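Local coordinates for protein Dye-decolorizing peroxidase (Irpex lacteus, PDB 7D8M) that binds heme b, held by an axial histidine on the iron, and probably works as a peroxidase of the dye-decolorizing family, at residues S107-E111 against A112-T116; D137-N140 against A141-D145; D204-M207 against N208-S211; L7-E10 against N11-G14; I124-D128 against E129-A133. All blocks are in the same frame, centred on the assembly; numbering follows the deposited sequence.

Contact 1. Residues S107-E111 against A112-T116; sequences STWEE and AFKGT
Trp-109 lays the edge of its six-membered ring against Phe-113: CE3 of Trp-109 stands 3.6 Å from CB of Phe-113, and the carbonyl oxygen of Phe-113 approaches CZ3 of Trp-109 near the ring plane at 3.5 Å. The two side chains cross at about a right angle. Lys-114 packs by its aliphatic part, CG lying 3.6 Å from CB of Trp-109, and then bends at chi3 (79°). Its ammonium is met by a water, 2.8 Å from Lys-114 NZ, which also donates to the carbonyl oxygen of Trp-109. Glu-111 OE1 lies 4.5 Å from Lys-114 NZ, too long for a salt bridge, although the opposite charges may still attract. Behind these side chains the backbone winds through a short 3-10 turn, in which Phe-113 N donates to Glu-110 O at 3.1 Å and Lys-114 N to Glu-111 O at 2.9 Å. Lys-114 is then the centre of an inverse gamma turn that takes the chain on toward strand 120-126. Further out, the indole NE1 is bonded to Asp-104 OD2, while the ring of Trp-109 meets Phe-96 edge-to-face. The Phe-113 ring has an edge-to-face partner in Phe-29, and Glu-110 OE2 forms a salt bridge with Lys-223.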
loop_
_atom_site.group_PDB
_atom_site.type_symbol
_atom_site.label_atom_id
_atom_site.label_comp_id
_atom_site.label_asym_id
_atom_site.label_seq_id
_atom_site.Cartn_x
_atom_site.Cartn_y
_atom_site.Cartn_z
ATOM N N SER A 107 -9.708 -3.497 18.592
ATOM C CA SER A 107 -10.793 -2.654 19.078
ATOM C C SER A 107 -11.036 -1.454 18.172
ATOM O O SER A 107 -12.105 -0.841 18.249
ATOM C CB SER A 107 -10.514 -2.186 20.512
ATOM O OG SER A 107 -9.433 -1.268 20.569
ATOM N N THR A 108 -10.082 -1.109 17.308
ATOM C CA THR A 108 -10.271 -0.025 16.356
ATOM C C THR A 108 -10.699 -0.511 14.970
ATOM O O THR A 108 -10.851 0.313 14.063
ATOM C CB THR A 108 -8.989 0.828 16.261
ATOM O OG1 THR A 108 -7.890 0.038 15.776
ATOM C CG2 THR A 108 -8.627 1.384 17.641
ATOM N N TRP A 109 -10.941 -1.812 14.794
ATOM C CA TRP A 109 -11.266 -2.356 13.479
ATOM C C TRP A 109 -12.719 -2.088 13.111
ATOM O O TRP A 109 -13.612 -2.152 13.961
ATOM C CB TRP A 109 -11.025 -3.864 13.443
ATOM C CG TRP A 109 -9.643 -4.247 13.127
ATOM C CD1 TRP A 109 -8.501 -3.649 13.582
ATOM C CD2 TRP A 109 -9.227 -5.329 12.292
ATOM N NE1 TRP A 109 -7.401 -4.296 13.082
ATOM C CE2 TRP A 109 -7.819 -5.329 12.282
ATOM C CE3 TRP A 109 -9.907 -6.292 11.541
ATOM C CZ2 TRP A 109 -7.078 -6.253 11.546
ATOM C CZ3 TRP A 109 -9.170 -7.213 10.815
ATOM C CH2 TRP A 109 -7.771 -7.184 10.823
ATOM N N GLU A 110 -12.950 -1.781 11.833
ATOM C CA GLU A 110 -14.299 -1.851 11.289
ATOM C C GLU A 110 -14.885 -3.228 11.561
ATOM O O GLU A 110 -14.215 -4.246 11.379
ATOM C CB GLU A 110 -14.291 -1.589 9.781
ATOM C CG GLU A 110 -13.743 -0.235 9.378
ATOM C CD GLU A 110 -14.650 0.925 9.770
ATOM O OE1 GLU A 110 -15.879 0.717 9.907
ATOM O OE2 GLU A 110 -14.112 2.047 9.948
ATOM N N GLU A 111 -16.148 -3.255 11.989
ATOM C CA GLU A 111 -16.744 -4.506 12.450
ATOM C C GLU A 111 -16.735 -5.575 11.362
ATOM O O GLU A 111 -16.439 -6.744 11.636
ATOM C CB GLU A 111 -18.169 -4.250 12.942
ATOM C CG GLU A 111 -18.860 -5.479 13.497
ATOM C CD GLU A 111 -18.164 -6.030 14.732
ATOM O OE1 GLU A 111 -17.537 -5.237 15.473
ATOM O OE2 GLU A 111 -18.249 -7.257 14.965
ATOM N N ALA A 112 -17.043 -5.192 10.115
ATOM C CA ALA A 112 -17.141 -6.166 9.031
ATOM C C ALA A 112 -15.861 -6.967 8.839
ATOM O O ALA A 112 -15.918 -8.095 8.332
ATOM C CB ALA A 112 -17.509 -5.466 7.719
ATOM N N PHE A 113 -14.714 -6.425 9.229
ATOM C CA PHE A 113 -13.451 -7.128 9.052
ATOM C C PHE A 113 -13.106 -8.053 10.212
ATOM O O PHE A 113 -12.167 -8.856 10.089
ATOM C CB PHE A 113 -12.309 -6.120 8.863
ATOM C CG PHE A 113 -12.378 -5.361 7.575
ATOM C CD1 PHE A 113 -12.426 -6.033 6.364
ATOM C CD2 PHE A 113 -12.394 -3.981 7.573
ATOM C CE1 PHE A 113 -12.499 -5.341 5.168
ATOM C CE2 PHE A 113 -12.466 -3.276 6.378
ATOM C CZ PHE A 113 -12.522 -3.962 5.175
ATOM N N LYS A 114 -13.830 -7.961 11.331
ATOM C CA LYS A 114 -13.434 -8.644 12.563
ATOM C C LYS A 114 -13.903 -10.097 12.516
ATOM O O LYS A 114 -14.769 -10.549 13.268
ATOM C CB LYS A 114 -13.972 -7.904 13.779
ATOM C CG LYS A 114 -13.483 -6.466 13.857
ATOM C CD LYS A 114 -13.988 -5.759 15.099
ATOM C CE LYS A 114 -13.177 -6.160 16.323
ATOM N NZ LYS A 114 -13.554 -5.330 17.495
ATOM N N GLY A 115 -13.297 -10.835 11.607
ATOM C CA GLY A 115 -13.588 -12.246 11.481
ATOM C C GLY A 115 -13.178 -12.729 10.106
ATOM O O GLY A 115 -12.209 -12.238 9.526
ATOM N N THR A 116 -13.944 -13.697 9.600
ATOM C CA THR A 116 -13.676 -14.292 8.299
ATOM C C THR A 116 -14.933 -14.271 7.439
ATOM O O THR A 116 -15.107 -15.115 6.555
ATOM C CB THR A 116 -13.139 -15.717 8.449
ATOM O OG1 THR A 116 -14.091 -16.512 9.170
ATOM C CG2 THR A 116 -11.806 -15.713 9.204
HETATM O O HOH W 1 -14.161 -2.735 16.733
#

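Contact 2. Residues D137-N140 against A141-D145; sequences DDLN and AKFGD
Asp-138 and Lys-142 face each other one turn apart near the C-terminal end of helix 129-143, an i to i+4 pairing within the alpha+beta barrel domain of the DyP family. The charged contact is a salt bridge with a weak hydrogen bond, Lys-142 NZ to Asp-138 OD1 at 3.1 Å. The nearly extended lysine chain brings CE beside the carboxylate, 3.3 Å from Asp-138 OD2, and the bend at chi4 (-58°) then sets NZ at OD1. An alanine in place of Asp-138 would probably leave the ammonium of Lys-142 without this partner and set the end of its chain free to turn. The apolar contact is on the buried side, where Leu-139 and Phe-143 lie side by side and point the same way, CD2 of Leu-139 being 4.0 Å from CE2 of Phe-143. Phe-38 stacks on that phenylalanine ring, and Phe-122 of strand 120-126 touches both side chains. The backbone bonds keep the helical pattern, with Phe-143 N reaching Leu-139 O at 2.9 Å in a nearly straight bond (172°). Gly-144 leaves helical geometry with positive phi (58°), yet its N still donates to Asn-140 O at 2.9 Å.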
loop_
_atom_site.group_PDB
_atom_site.type_symbol
_atom_site.label_atom_id
_atom_site.label_comp_id
_atom_site.label_asym_id
_atom_site.label_seq_id
_atom_site.Cartn_x
_atom_site.Cartn_y
_atom_site.Cartn_z
ATOM N N ASP A 137 -24.314 -0.658 -8.131
ATOM C CA ASP A 137 -25.732 -0.983 -8.259
ATOM C C ASP A 137 -25.936 -2.123 -9.248
ATOM O O ASP A 137 -26.756 -3.018 -9.016
ATOM C CB ASP A 137 -26.530 0.245 -8.708
ATOM C CG ASP A 137 -26.660 1.306 -7.623
ATOM O OD1 ASP A 137 -26.353 1.040 -6.441
ATOM O OD2 ASP A 137 -27.089 2.427 -7.965
ATOM N N ASP A 138 -25.180 -2.109 -10.350
ATOM C CA ASP A 138 -25.279 -3.172 -11.343
ATOM C C ASP A 138 -24.873 -4.518 -10.756
ATOM O O ASP A 138 -25.522 -5.539 -11.015
ATOM C CB ASP A 138 -24.409 -2.830 -12.555
ATOM C CG ASP A 138 -24.365 -3.947 -13.574
ATOM O OD1 ASP A 138 -25.455 -4.408 -13.981
ATOM O OD2 ASP A 138 -23.249 -4.358 -13.974
ATOM N N LEU A 139 -23.792 -4.541 -9.968
ATOM C CA LEU A 139 -23.404 -5.778 -9.304
ATOM C C LEU A 139 -24.504 -6.246 -8.358
ATOM O O LEU A 139 -24.846 -7.433 -8.333
ATOM C CB LEU A 139 -22.071 -5.589 -8.558
ATOM C CG LEU A 139 -20.793 -5.424 -9.392
ATOM C CD1 LEU A 139 -19.582 -4.964 -8.529
ATOM C CD2 LEU A 139 -20.456 -6.705 -10.120
ATOM N N ASN A 140 -25.086 -5.320 -7.591
ATOM C CA ASN A 140 -26.161 -5.685 -6.677
ATOM C C ASN A 140 -27.335 -6.301 -7.427
ATOM O O ASN A 140 -27.947 -7.265 -6.952
ATOM C CB ASN A 140 -26.630 -4.456 -5.901
ATOM C CG ASN A 140 -25.942 -4.314 -4.558
ATOM O OD1 ASN A 140 -25.506 -5.303 -3.962
ATOM N ND2 ASN A 140 -25.850 -3.079 -4.069
ATOM N N ALA A 141 -27.667 -5.747 -8.596
ATOM C CA ALA A 141 -28.817 -6.230 -9.355
ATOM C C ALA A 141 -28.576 -7.639 -9.879
ATOM O O ALA A 141 -29.472 -8.489 -9.819
ATOM C CB ALA A 141 -29.122 -5.276 -10.512
ATOM N N LYS A 142 -27.362 -7.905 -10.380
ATOM C CA LYS A 142 -27.053 -9.201 -10.972
ATOM C C LYS A 142 -26.872 -10.280 -9.910
ATOM O O LYS A 142 -27.351 -11.403 -10.084
ATOM C CB LYS A 142 -25.797 -9.105 -11.838
ATOM C CG LYS A 142 -25.877 -8.139 -13.000
ATOM C CD LYS A 142 -24.714 -8.393 -13.950
ATOM C CE LYS A 142 -24.470 -7.237 -14.898
ATOM N NZ LYS A 142 -25.659 -6.910 -15.727
ATOM N N PHE A 143 -26.171 -9.973 -8.809
ATOM C CA PHE A 143 -25.994 -10.987 -7.778
ATOM C C PHE A 143 -27.280 -11.218 -7.002
ATOM O O PHE A 143 -27.570 -12.350 -6.600
ATOM C CB PHE A 143 -24.855 -10.592 -6.824
ATOM C CG PHE A 143 -23.484 -10.851 -7.387
ATOM C CD1 PHE A 143 -23.102 -12.134 -7.754
ATOM C CD2 PHE A 143 -22.581 -9.810 -7.558
ATOM C CE1 PHE A 143 -21.846 -12.382 -8.287
ATOM C CE2 PHE A 143 -21.321 -10.047 -8.079
ATOM C CZ PHE A 143 -20.951 -11.332 -8.445
ATOM N N GLY A 144 -28.061 -10.167 -6.778
ATOM C CA GLY A 144 -29.267 -10.327 -5.976
ATOM C C GLY A 144 -28.946 -10.862 -4.594
ATOM O O GLY A 144 -28.020 -10.398 -3.919
ATOM N N ASP A 145 -29.710 -11.862 -4.165
ATOM C CA ASP A 145 -29.514 -12.460 -2.852
ATOM C C ASP A 145 -28.296 -13.373 -2.784
ATOM O O ASP A 145 -27.993 -13.883 -1.704
ATOM C CB ASP A 145 -30.762 -13.246 -2.445
ATOM C CG ASP A 145 -31.962 -12.349 -2.221
ATOM O OD1 ASP A 145 -32.116 -11.366 -2.979
ATOM O OD2 ASP A 145 -32.754 -12.623 -1.291
HETATM O O HOH W 2 -27.768 -7.662 -3.929
#

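Contact 3. Residues D204-M207 against N208-S211; sequences DPVM and NRPS
Arg-209 grips Asp-204 side-on with two nitrogens, one to each carboxylate oxygen. NE of Arg-209 donates to OD2 of Asp-204 at 2.7 Å, almost straight (173°) and in the guanidinium plane; NH2 of Arg-209 reaches OD1 of Asp-204 at 2.8 Å, tilted somewhat from that plane. Both oxygens use their syn lone pairs, and the two flat groups are nearly coplanar, 27° apart. OD1 has a second donor, for Val-206 N comes from above the carboxylate plane at 3.0 Å from Asp-204 OD1 and closes an Asx turn. OD2 is likewise shared, with Gly-200 N, so this buried carboxylate has two donors on each oxygen. The arginine is bent at chi2 and chi3, which folds the guanidinium back beneath Val-206, whose CB covers one face at 3.6 Å from Arg-209 CZ. A type I beta turn from Val-206 to Arg-209 brings these groups together, though its closing bond, Arg-209 N to Val-206 O at 3.3 Å, is weak. A leucine in place of Arg-209 would probably leave the buried charge of Asp-204 without its mate and Val-206 without the flat surface it rests on. NH1 and NH2 also make weak bonds to the carbonyls of Leu-86 and Ser-367. Through these the turn, in the loop between helix 194-197 and strand 217-226, rests on the loop before helix 89-93 and on the chain just beyond strand 359-366.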
loop_
_atom_site.group_PDB
_atom_site.type_symbol
_atom_site.label_atom_id
_atom_site.label_comp_id
_atom_site.label_asym_id
_atom_site.label_seq_id
_atom_site.Cartn_x
_atom_site.Cartn_y
_atom_site.Cartn_z
ATOM N N ASP A 204 9.483 -16.792 -8.357
ATOM C CA ASP A 204 8.487 -16.925 -7.302
ATOM C C ASP A 204 9.084 -17.766 -6.173
ATOM O O ASP A 204 9.465 -18.921 -6.414
ATOM C CB ASP A 204 7.213 -17.571 -7.868
ATOM C CG ASP A 204 6.097 -17.720 -6.833
ATOM O OD1 ASP A 204 6.313 -17.433 -5.642
ATOM O OD2 ASP A 204 4.980 -18.134 -7.222
ATOM N N PRO A 205 9.204 -17.237 -4.950
ATOM C CA PRO A 205 9.817 -18.027 -3.865
ATOM C C PRO A 205 9.071 -19.311 -3.546
ATOM O O PRO A 205 9.669 -20.229 -2.966
ATOM C CB PRO A 205 9.801 -17.062 -2.671
ATOM C CG PRO A 205 9.694 -15.693 -3.289
ATOM C CD PRO A 205 8.824 -15.889 -4.497
ATOM N N VAL A 206 7.783 -19.393 -3.876
ATOM C CA VAL A 206 7.037 -20.656 -3.826
ATOM C C VAL A 206 7.275 -21.328 -5.174
ATOM O O VAL A 206 6.533 -21.130 -6.143
ATOM C CB VAL A 206 5.552 -20.443 -3.537
ATOM C CG1 VAL A 206 4.782 -21.761 -3.638
ATOM C CG2 VAL A 206 5.355 -19.824 -2.166
ATOM N N MET A 207 8.348 -22.115 -5.249
ATOM C CA MET A 207 8.633 -22.840 -6.479
ATOM C C MET A 207 7.579 -23.902 -6.751
ATOM O O MET A 207 7.399 -24.306 -7.902
ATOM C CB MET A 207 10.037 -23.440 -6.396
ATOM C CG MET A 207 11.102 -22.366 -6.159
ATOM S SD MET A 207 12.784 -22.974 -5.931
ATOM C CE MET A 207 13.668 -21.995 -7.144
ATOM N N ASN A 208 6.842 -24.298 -5.719
ATOM C CA ASN A 208 5.769 -25.280 -5.733
ATOM C C ASN A 208 4.417 -24.710 -6.190
ATOM O O ASN A 208 3.392 -25.362 -5.969
ATOM C CB ASN A 208 5.628 -25.856 -4.318
ATOM C CG ASN A 208 5.258 -27.318 -4.311
ATOM O OD1 ASN A 208 5.068 -27.924 -5.364
ATOM N ND2 ASN A 208 5.152 -27.899 -3.111
ATOM N N ARG A 209 4.377 -23.532 -6.811
ATOM C CA ARG A 209 3.120 -22.796 -6.916
ATOM C C ARG A 209 2.187 -23.447 -7.940
ATOM O O ARG A 209 2.626 -23.808 -9.038
ATOM C CB ARG A 209 3.386 -21.331 -7.288
ATOM C CG ARG A 209 2.164 -20.409 -7.183
ATOM C CD ARG A 209 1.988 -19.806 -5.786
ATOM N NE ARG A 209 2.986 -18.779 -5.482
ATOM C CZ ARG A 209 3.002 -18.055 -4.364
ATOM N NH1 ARG A 209 2.072 -18.231 -3.433
ATOM N NH2 ARG A 209 3.953 -17.154 -4.175
ATOM N N PRO A 210 0.900 -23.604 -7.609
ATOM C CA PRO A 210 -0.046 -24.245 -8.543
ATOM C C PRO A 210 -0.185 -23.487 -9.856
ATOM O O PRO A 210 -0.053 -22.261 -9.917
ATOM C CB PRO A 210 -1.373 -24.241 -7.772
ATOM C CG PRO A 210 -1.014 -24.111 -6.361
ATOM C CD PRO A 210 0.302 -23.371 -6.284
ATOM N N SER A 211 -0.502 -24.238 -10.914
ATOM C CA SER A 211 -0.510 -23.674 -12.260
ATOM C C SER A 211 -1.627 -22.655 -12.437
ATOM O O SER A 211 -1.433 -21.629 -13.102
ATOM C CB SER A 211 -0.655 -24.792 -13.295
ATOM O OG SER A 211 0.237 -25.860 -13.032
#

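Contact 4. Residues L7-E10 against N11-G14; sequences LPFE and NIQG
Ile-12 rests its CD1 methyl against both Leu-7 and Phe-9, coming within 4.0 Å of Leu-7 CB and 4.2 Å of Phe-9 CD1. The chain that brings them together is a type I beta turn from Pro-8 to Asn-11, set in the N-terminal loop ahead of helix 14-17, with Pro-8 itself at the centre of an inverse gamma turn. CG1 of the isoleucine is anti to its carbonyl carbon (chi1 -57°) and the chain continues extended to CD1, so that the ethyl branch reaches back under the turn. On the way CG1 of Ile-12 passes 3.4 Å from the carbonyl oxygen of Pro-8. Leu-7 approaches with CB and CD1, its side chain running obliquely to the isoleucine, while the methyl of Ile-12 meets the Phe-9 ring at a slant. One face of that ring is covered by the carbonyl oxygen of Leu-7, offset toward the rim, and Phe-182 meets the ring from elsewhere in the chain.

Asn-11 touches Pro-8 through its CB, 4.3 Å from Pro-8 CB, whereas its amide end leads away from 7-10, and its OD1 accepts from Thr-442 N at the start of helix 441-448. Backbone bonds from Phe-9 to Ala-54 and from Ile-12 to Val-53 join the loop to helix 53-57, so the turn is held between two helices far apart in sequence. What closes it is a bond from Asn-11 N to Pro-8 O at 2.8 Å, whose donor sits well above the carbonyl plane, 45° out of it.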
loop_
_atom_site.group_PDB
_atom_site.type_symbol
_atom_site.label_atom_id
_atom_site.label_comp_id
_atom_site.label_asym_id
_atom_site.label_seq_id
_atom_site.Cartn_x
_atom_site.Cartn_y
_atom_site.Cartn_z
ATOM N N LEU A 7 4.787 -11.224 -20.430
ATOM C CA LEU A 7 3.590 -11.638 -19.715
ATOM C C LEU A 7 2.331 -11.369 -20.535
ATOM O O LEU A 7 2.298 -10.447 -21.356
ATOM C CB LEU A 7 3.495 -10.910 -18.378
ATOM C CG LEU A 7 4.633 -11.089 -17.371
ATOM C CD1 LEU A 7 4.268 -10.430 -16.053
ATOM C CD2 LEU A 7 4.988 -12.545 -17.146
ATOM N N PRO A 8 1.278 -12.157 -20.342
ATOM C CA PRO A 8 0.021 -11.888 -21.058
ATOM C C PRO A 8 -0.798 -10.782 -20.404
ATOM O O PRO A 8 -1.686 -11.046 -19.586
ATOM C CB PRO A 8 -0.704 -13.238 -21.008
ATOM C CG PRO A 8 -0.208 -13.879 -19.769
ATOM C CD PRO A 8 1.214 -13.398 -19.553
ATOM N N PHE A 9 -0.518 -9.531 -20.778
ATOM C CA PHE A 9 -1.105 -8.398 -20.072
ATOM C C PHE A 9 -2.610 -8.277 -20.286
ATOM O O PHE A 9 -3.277 -7.561 -19.530
ATOM C CB PHE A 9 -0.390 -7.117 -20.492
ATOM C CG PHE A 9 1.036 -7.054 -20.026
ATOM C CD1 PHE A 9 1.343 -7.219 -18.684
ATOM C CD2 PHE A 9 2.067 -6.863 -20.922
ATOM C CE1 PHE A 9 2.653 -7.174 -18.242
ATOM C CE2 PHE A 9 3.380 -6.815 -20.485
ATOM C CZ PHE A 9 3.669 -6.976 -19.144
ATOM N N GLU A 10 -3.166 -8.956 -21.285
ATOM C CA GLU A 10 -4.616 -8.997 -21.417
ATOM C C GLU A 10 -5.266 -9.979 -20.441
ATOM O O GLU A 10 -6.498 -9.967 -20.296
ATOM C CB GLU A 10 -4.995 -9.324 -22.872
ATOM C CG GLU A 10 -4.829 -10.786 -23.270
ATOM C CD GLU A 10 -3.374 -11.218 -23.437
ATOM O OE1 GLU A 10 -2.479 -10.346 -23.520
ATOM O OE2 GLU A 10 -3.130 -12.447 -23.494
ATOM N N ASN A 11 -4.475 -10.803 -19.749
ATOM C CA ASN A 11 -4.993 -11.731 -18.749
ATOM C C ASN A 11 -4.684 -11.328 -17.306
ATOM O O ASN A 11 -5.094 -12.037 -16.377
ATOM C CB ASN A 11 -4.448 -13.140 -18.996
ATOM C CG ASN A 11 -5.278 -14.201 -18.304
ATOM O OD1 ASN A 11 -6.474 -14.016 -18.106
ATOM N ND2 ASN A 11 -4.646 -15.300 -17.910
ATOM N N ILE A 12 -3.983 -10.223 -17.082
ATOM C CA ILE A 12 -3.576 -9.816 -15.738
ATOM C C ILE A 12 -4.451 -8.652 -15.297
ATOM O O ILE A 12 -4.616 -7.676 -16.039
ATOM C CB ILE A 12 -2.083 -9.451 -15.699
ATOM C CG1 ILE A 12 -1.255 -10.644 -16.189
ATOM C CG2 ILE A 12 -1.654 -9.017 -14.285
ATOM C CD1 ILE A 12 0.250 -10.426 -16.145
ATOM N N GLN A 13 -5.032 -8.768 -14.102
ATOM C CA GLN A 13 -5.861 -7.699 -13.562
ATOM C C GLN A 13 -5.054 -6.411 -13.443
ATOM O O GLN A 13 -3.973 -6.389 -12.841
ATOM C CB GLN A 13 -6.429 -8.110 -12.207
ATOM C CG GLN A 13 -7.411 -9.265 -12.304
ATOM C CD GLN A 13 -8.391 -9.261 -11.168
ATOM O OE1 GLN A 13 -9.215 -8.351 -11.045
ATOM N NE2 GLN A 13 -8.315 -10.276 -10.319
ATOM N N GLY A 14 -5.610 -5.335 -14.002
ATOM C CA GLY A 14 -4.847 -4.127 -14.246
ATOM C C GLY A 14 -4.379 -3.404 -12.996
ATOM O O GLY A 14 -3.334 -2.749 -13.019
#

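Contact 5. Residues I124-D128 against E129-A133; sequences IGSND and ESITA
Asp-128 holds its CG anti to the backbone N (chi1 -164°), and this turns the carboxylate toward the first turn of helix 129-143, where OD1 of Asp-128 accepts from Ser-130 N at 2.6 Å. The bond is nearly straight and meets the oxygen on its anti side. Ser-126 likewise has OG anti to its own N (chi1 173°), which lays the hydroxyl along Ile-131, OG being 3.2 Å from Ile-131 CB. The polar need of that hydroxyl is met elsewhere, by Leu-65 O, so toward the helix it serves as a packing surface.

Asp-128 is thus the N-cap of the helix, its side chain taking up one of the amides that have no carbonyl partner in the first turn. Its main-chain oxygen adds two more bonds: Thr-132 N at 3.2 Å from Asp-128 O, in the carbonyl plane, and Ile-131 N at 2.9 Å from Asp-128 O, from above that plane. The negative carboxylate at this end would probably be favoured by the helix dipole.

Methyl groups pack between strand and helix. Thr-132 turns its CG2 methyl to the strand, 3.6 Å from the carbonyl oxygen of Ile-124 and 3.8 Å from Ser-126 CB, while CG2 of Ile-124 lies against CA of Thr-132. Residues 124-126 of the strand and 129-133 of the helix run roughly antiparallel, the axes of these segments 149° apart and 7.5 Å from each other at closest approach. Within the antiparallel sheet strand 120-126 lies between 67-72 and 24-32, and the helix packs back on it, Thr-132 also touching Lys-26 of strand 24-32.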
loop_
_atom_site.group_PDB
_atom_site.type_symbol
_atom_site.label_atom_id
_atom_site.label_comp_id
_atom_site.label_asym_id
_atom_site.label_seq_id
_atom_site.Cartn_x
_atom_site.Cartn_y
_atom_site.Cartn_z
ATOM N N ILE A 124 -13.545 -0.840 -7.908
ATOM C CA ILE A 124 -14.209 -0.129 -9.000
ATOM C C ILE A 124 -13.617 1.270 -9.082
ATOM O O ILE A 124 -13.856 2.100 -8.194
ATOM C CB ILE A 124 -15.725 -0.050 -8.801
ATOM C CG1 ILE A 124 -16.347 -1.445 -8.647
ATOM C CG2 ILE A 124 -16.378 0.745 -9.950
ATOM C CD1 ILE A 124 -17.734 -1.395 -8.008
ATOM N N GLY A 125 -12.890 1.550 -10.165
ATOM C CA GLY A 125 -12.270 2.854 -10.351
ATOM C C GLY A 125 -12.857 3.640 -11.510
ATOM O O GLY A 125 -13.013 3.097 -12.610
ATOM N N SER A 126 -13.193 4.911 -11.280
ATOM C CA SER A 126 -13.781 5.754 -12.316
ATOM C C SER A 126 -13.511 7.222 -11.982
ATOM O O SER A 126 -12.865 7.550 -10.979
ATOM C CB SER A 126 -15.281 5.464 -12.464
ATOM O OG SER A 126 -15.892 6.379 -13.355
ATOM N N ASN A 127 -14.009 8.114 -12.848
ATOM C CA ASN A 127 -13.807 9.556 -12.718
ATOM C C ASN A 127 -14.911 10.250 -11.938
ATOM O O ASN A 127 -14.801 11.453 -11.679
ATOM C CB ASN A 127 -13.724 10.229 -14.095
ATOM C CG ASN A 127 -12.520 9.792 -14.888
ATOM O OD1 ASN A 127 -11.652 9.087 -14.374
ATOM N ND2 ASN A 127 -12.462 10.203 -16.158
ATOM N N ASP A 128 -15.975 9.542 -11.586
ATOM C CA ASP A 128 -17.089 10.134 -10.861
ATOM C C ASP A 128 -17.652 9.083 -9.921
ATOM O O ASP A 128 -17.844 7.931 -10.317
ATOM C CB ASP A 128 -18.191 10.635 -11.820
ATOM C CG ASP A 128 -19.182 11.593 -11.143
ATOM O OD1 ASP A 128 -19.793 11.227 -10.112
ATOM O OD2 ASP A 128 -19.356 12.724 -11.645
ATOM N N GLU A 129 -17.915 9.491 -8.674
ATOM C CA GLU A 129 -18.592 8.612 -7.730
ATOM C C GLU A 129 -19.949 8.159 -8.245
ATOM O O GLU A 129 -20.459 7.134 -7.784
ATOM C CB GLU A 129 -18.745 9.312 -6.381
ATOM C CG GLU A 129 -17.405 9.528 -5.710
ATOM C CD GLU A 129 -17.502 10.214 -4.355
ATOM O OE1 GLU A 129 -18.548 10.850 -4.079
ATOM O OE2 GLU A 129 -16.524 10.111 -3.569
ATOM N N SER A 130 -20.546 8.902 -9.183
ATOM C CA SER A 130 -21.777 8.449 -9.819
ATOM C C SER A 130 -21.556 7.152 -10.589
ATOM O O SER A 130 -22.398 6.246 -10.548
ATOM C CB SER A 130 -22.319 9.543 -10.740
ATOM O OG SER A 130 -23.102 8.968 -11.765
ATOM N N ILE A 131 -20.432 7.047 -11.301
ATOM C CA ILE A 131 -20.178 5.849 -12.096
ATOM C C ILE A 131 -19.792 4.667 -11.208
ATOM O O ILE A 131 -20.227 3.535 -11.448
ATOM C CB ILE A 131 -19.103 6.132 -13.159
ATOM C CG1 ILE A 131 -19.579 7.220 -14.127
ATOM C CG2 ILE A 131 -18.779 4.880 -13.945
ATOM C CD1 ILE A 131 -18.563 7.553 -15.178
ATOM N N THR A 132 -18.952 4.887 -10.183
ATOM C CA THR A 132 -18.641 3.771 -9.289
ATOM C C THR A 132 -19.897 3.276 -8.581
ATOM O O THR A 132 -20.042 2.070 -8.342
ATOM C CB THR A 132 -17.569 4.147 -8.248
ATOM O OG1 THR A 132 -18.086 5.153 -7.372
ATOM C CG2 THR A 132 -16.271 4.616 -8.913
ATOM N N ALA A 133 -20.825 4.181 -8.254
ATOM C CA ALA A 133 -22.073 3.753 -7.635
ATOM C C ALA A 133 -22.929 2.972 -8.626
ATOM O O ALA A 133 -23.595 1.997 -8.257
ATOM C CB ALA A 133 -22.834 4.965 -7.103
#

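From the N terminus, contact 4 comes first and closes the turn that leads into helix 14-17. Contact 1 follows in the loop between helix 95-102 and strand 120-126, and contact 5 closes the tight beta-to-alpha connection from that strand into helix 129-143. Contact 2 sits at the far end of the same helix; it touches contact 5 through Leu-139 CD1 and Ile-124 CD1, 4.1 Å apart. Contact 3 lies later, before strand 217-226 of the second sheet, and its nearest atoms are about 9 Å from contact 4. The five run in series, none nesting or crossing; contact 1 lies where elements of both four-stranded sheets meet.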